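Local atomic coordinates of Wss1p (Saccharomyces cerevisiae FostersO, PDB entry 5XBN), a protein that acts as a zinc-dependent endopeptidase on DNA-binding proteins and takes part in the repair of toxic DNA-protein cross-links. Residues S37-E42 / R93-T98. Sequence-based numbering, arbitrary orientation.
Sequences SKPNKE and RLRCST
Arg95 reaches across to the loop ahead of helix 41-54 and takes hold of one backbone oxygen, Pro39 O, end-on, with both terminal nitrogens of its guanidinium. Arg95 NH1 lies 2.7 Å from Pro39 O and in the carbonyl plane. Arg95 NH2 lies 2.8 Å from that same Pro39 O but above this plane. Because the acceptor sits between the two nitrogens and close to the guanidinium plane, neither bond is straight: the N-H...O angles are 138° for NH1 and 135° for NH2. The arm runs extended from CG to NE, which carries the guanidinium across to the 37-42 loop. The contact lies at the surface of the WLM metalloprotease domain, away from the zinc site, and ties the entry to helix 41-54 to the end of strand 89-96. NE forms a salt bridge with Glu71 and NH1 also donates to Glu100 O, two further bonds that help fix the rotation of the group. With an alanine here, Pro39 O would probably lose both donors and Glu71 its cationic mate.

Packing is lighter. Lys38 lays its CB over one guanidinium face, 3.4 Å from Arg95 CZ, then bends at chi2 (-63°), and its ammonium forms a salt bridge with Glu100. Pro39 CG stands 3.9 Å from Arg95 NH1, while Lys41 CA borders the guanidinium edge near NH2.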
ATOM      1  N   SER A  37       6.039  -5.446 -17.433  1.00 30.56           N
ATOM      2  CA  SER A  37       6.228  -6.666 -18.212  1.00 37.47           C
ATOM      3  C   SER A  37       5.368  -7.823 -17.696  1.00 40.01           C
ATOM      4  O   SER A  37       5.380  -8.912 -18.263  1.00 39.20           O
ATOM      5  CB  SER A  37       7.708  -7.058 -18.221  1.00 37.56           C
ATOM      6  OG  SER A  37       8.216  -7.157 -16.902  1.00 42.42           O
ATOM      7  N   LYS A  38       4.613  -7.578 -16.628  1.00 33.96           N
ATOM      8  CA  LYS A  38       3.754  -8.601 -16.039  1.00 35.12           C
ATOM      9  C   LYS A  38       2.396  -8.660 -16.734  1.00 31.27           C
ATOM     10  O   LYS A  38       1.919  -7.655 -17.263  1.00 30.48           O
ATOM     11  CB  LYS A  38       3.561  -8.341 -14.537  1.00 31.32           C
ATOM     12  CG  LYS A  38       4.824  -8.432 -13.708  1.00 33.13           C
ATOM     13  CD  LYS A  38       5.420  -9.824 -13.731  1.00 38.99           C
ATOM     14  CE  LYS A  38       6.774  -9.841 -13.038  1.00 40.93           C
ATOM     15  NZ  LYS A  38       7.407 -11.180 -13.120  1.00 46.42           N
ATOM     16  N   PRO A  39       1.756  -9.841 -16.713  1.00 36.37           N
ATOM     17  CA  PRO A  39       0.439  -9.998 -17.337  1.00 37.54           C
ATOM     18  C   PRO A  39      -0.620  -9.158 -16.651  1.00 36.41           C
ATOM     19  O   PRO A  39      -0.586  -9.026 -15.423  1.00 33.48           O
ATOM     20  CB  PRO A  39       0.142 -11.487 -17.165  1.00 41.42           C
ATOM     21  CG  PRO A  39       0.992 -11.918 -16.024  1.00 40.27           C
ATOM     22  CD  PRO A  39       2.235 -11.100 -16.118  1.00 35.75           C
ATOM     23  N   ASN A  40      -1.538  -8.605 -17.440  1.00 32.75           N
ATOM     24  CA  ASN A  40      -2.651  -7.809 -16.926  1.00 32.41           C
ATOM     25  C   ASN A  40      -2.178  -6.600 -16.132  1.00 32.55           C
ATOM     26  O   ASN A  40      -2.718  -6.314 -15.067  1.00 28.97           O
ATOM     27  CB  ASN A  40      -3.576  -8.666 -16.054  1.00 30.24           C
ATOM     28  CG  ASN A  40      -4.136  -9.865 -16.797  1.00 39.84           C
ATOM     29  OD1 ASN A  40      -3.829 -11.009 -16.471  1.00 44.37           O
ATOM     30  ND2 ASN A  40      -4.964  -9.604 -17.798  1.00 40.14           N
ATOM     31  N   LYS A  41      -1.179  -5.896 -16.658  1.00 30.45           N
ATOM     32  CA  LYS A  41      -0.617  -4.729 -15.975  1.00 31.70           C
ATOM     33  C   LYS A  41      -1.618  -3.587 -15.888  1.00 31.79           C
ATOM     34  O   LYS A  41      -1.507  -2.714 -15.022  1.00 28.47           O
ATOM     35  CB  LYS A  41       0.652  -4.248 -16.677  1.00 29.36           C
ATOM     36  CG  LYS A  41       0.414  -3.551 -18.000  1.00 33.83           C
ATOM     37  CD  LYS A  41       1.731  -3.202 -18.669  1.00 35.37           C
ATOM     38  CE  LYS A  41       1.525  -2.369 -19.920  1.00 37.88           C
ATOM     39  NZ  LYS A  41       2.839  -2.020 -20.541  1.00 36.87           N
ATOM     40  N   GLU A  42      -2.592  -3.580 -16.792  1.00 31.69           N
ATOM     41  CA  GLU A  42      -3.658  -2.591 -16.735  1.00 35.07           C
ATOM     42  C   GLU A  42      -4.474  -2.807 -15.467  1.00 26.68           C
ATOM     43  O   GLU A  42      -4.801  -1.854 -14.765  1.00 31.94           O
ATOM     44  CB  GLU A  42      -4.561  -2.677 -17.973  1.00 32.59           C
ATOM     45  CG  GLU A  42      -3.850  -2.432 -19.302  1.00 41.16           C
ATOM     46  CD  GLU A  42      -3.100  -3.652 -19.838  1.00 39.86           C
ATOM     47  OE1 GLU A  42      -3.280  -4.772 -19.306  1.00 38.68           O
ATOM     48  OE2 GLU A  42      -2.322  -3.488 -20.805  1.00 47.34           O
ATOM     49  N   ARG A  93       3.890  -5.846  -3.052  1.00 20.56           N
ATOM     50  CA  ARG A  93       3.611  -7.030  -3.860  1.00 20.32           C
ATOM     51  C   ARG A  93       2.120  -7.073  -4.152  1.00 22.53           C
ATOM     52  O   ARG A  93       1.312  -7.037  -3.225  1.00 23.21           O
ATOM     53  CB  ARG A  93       4.044  -8.306  -3.141  1.00 21.06           C
ATOM     54  CG  ARG A  93       3.769  -9.566  -3.966  1.00 27.06           C
ATOM     55  CD  ARG A  93       3.974 -10.825  -3.126  1.00 29.32           C
ATOM     56  NE  ARG A  93       5.378 -11.088  -2.809  1.00 28.04           N
ATOM     57  CZ  ARG A  93       6.225 -11.718  -3.616  1.00 33.89           C
ATOM     58  NH1 ARG A  93       5.820 -12.146  -4.805  1.00 35.15           N
ATOM     59  NH2 ARG A  93       7.475 -11.926  -3.235  1.00 32.83           N
ATOM     60  N   LEU A  94       1.758  -7.128  -5.433  1.00 22.06           N
ATOM     61  CA  LEU A  94       0.355  -7.168  -5.845  1.00 21.05           C
ATOM     62  C   LEU A  94      -0.081  -8.565  -6.273  1.00 26.60           C
ATOM     63  O   LEU A  94      -1.269  -8.863  -6.327  1.00 27.72           O
ATOM     64  CB  LEU A  94       0.104  -6.210  -7.012  1.00 25.10           C
ATOM     65  CG  LEU A  94       0.399  -4.726  -6.816  1.00 23.42           C
ATOM     66  CD1 LEU A  94       0.030  -3.979  -8.083  1.00 21.84           C
ATOM     67  CD2 LEU A  94      -0.356  -4.161  -5.619  1.00 22.51           C
ATOM     68  N   ARG A  95       0.894  -9.409  -6.583  1.00 26.10           N
ATOM     69  CA  ARG A  95       0.627 -10.698  -7.215  1.00 28.44           C
ATOM     70  C   ARG A  95       1.037 -11.881  -6.346  1.00 30.63           C
ATOM     71  O   ARG A  95       2.014 -11.798  -5.608  1.00 29.99           O
ATOM     72  CB  ARG A  95       1.360 -10.764  -8.555  1.00 23.88           C
ATOM     73  CG  ARG A  95       0.913  -9.719  -9.550  1.00 26.09           C
ATOM     74  CD  ARG A  95       1.919  -9.590 -10.675  1.00 28.98           C
ATOM     75  NE  ARG A  95       1.590  -8.473 -11.546  1.00 25.84           N
ATOM     76  CZ  ARG A  95       0.777  -8.564 -12.593  1.00 32.26           C
ATOM     77  NH1 ARG A  95       0.220  -9.734 -12.899  1.00 30.14           N
ATOM     78  NH2 ARG A  95       0.524  -7.489 -13.328  1.00 26.91           N
ATOM     79  N   CYS A  96       0.303 -12.988  -6.453  1.00 31.11           N
ATOM     80  CA  CYS A  96       0.657 -14.216  -5.731  1.00 35.71           C
ATOM     81  C   CYS A  96       2.068 -14.690  -6.076  1.00 36.05           C
ATOM     82  O   CYS A  96       2.461 -14.715  -7.246  1.00 39.04           O
ATOM     83  CB  CYS A  96      -0.357 -15.328  -6.032  1.00 42.48           C
ATOM     84  SG  CYS A  96      -1.838 -15.270  -4.997  1.00 61.88           S
ATOM     85  N   SER A  97       2.824 -15.068  -5.049  1.00 39.61           N
ATOM     86  CA  SER A  97       4.240 -15.376  -5.214  1.00 40.62           C
ATOM     87  C   SER A  97       4.473 -16.727  -5.886  1.00 45.67           C
ATOM     88  O   SER A  97       5.598 -17.047  -6.263  1.00 52.10           O
ATOM     89  CB  SER A  97       4.950 -15.345  -3.860  1.00 43.59           C
ATOM     90  OG  SER A  97       4.398 -16.301  -2.971  1.00 49.09           O
ATOM     91  N   THR A  98       3.410 -17.516  -6.028  1.00 44.88           N
ATOM     92  CA  THR A  98       3.494 -18.792  -6.736  1.00 46.32           C
ATOM     93  C   THR A  98       2.691 -18.786  -8.033  1.00 46.89           C
ATOM     94  O   THR A  98       2.536 -19.827  -8.673  1.00 52.37           O
ATOM     95  CB  THR A  98       3.000 -19.974  -5.868  1.00 47.62           C
ATOM     96  OG1 THR A  98       1.635 -19.758  -5.487  1.00 46.21           O
ATOM     97  CG2 THR A  98       3.863 -20.138  -4.629  1.00 47.03           C
TER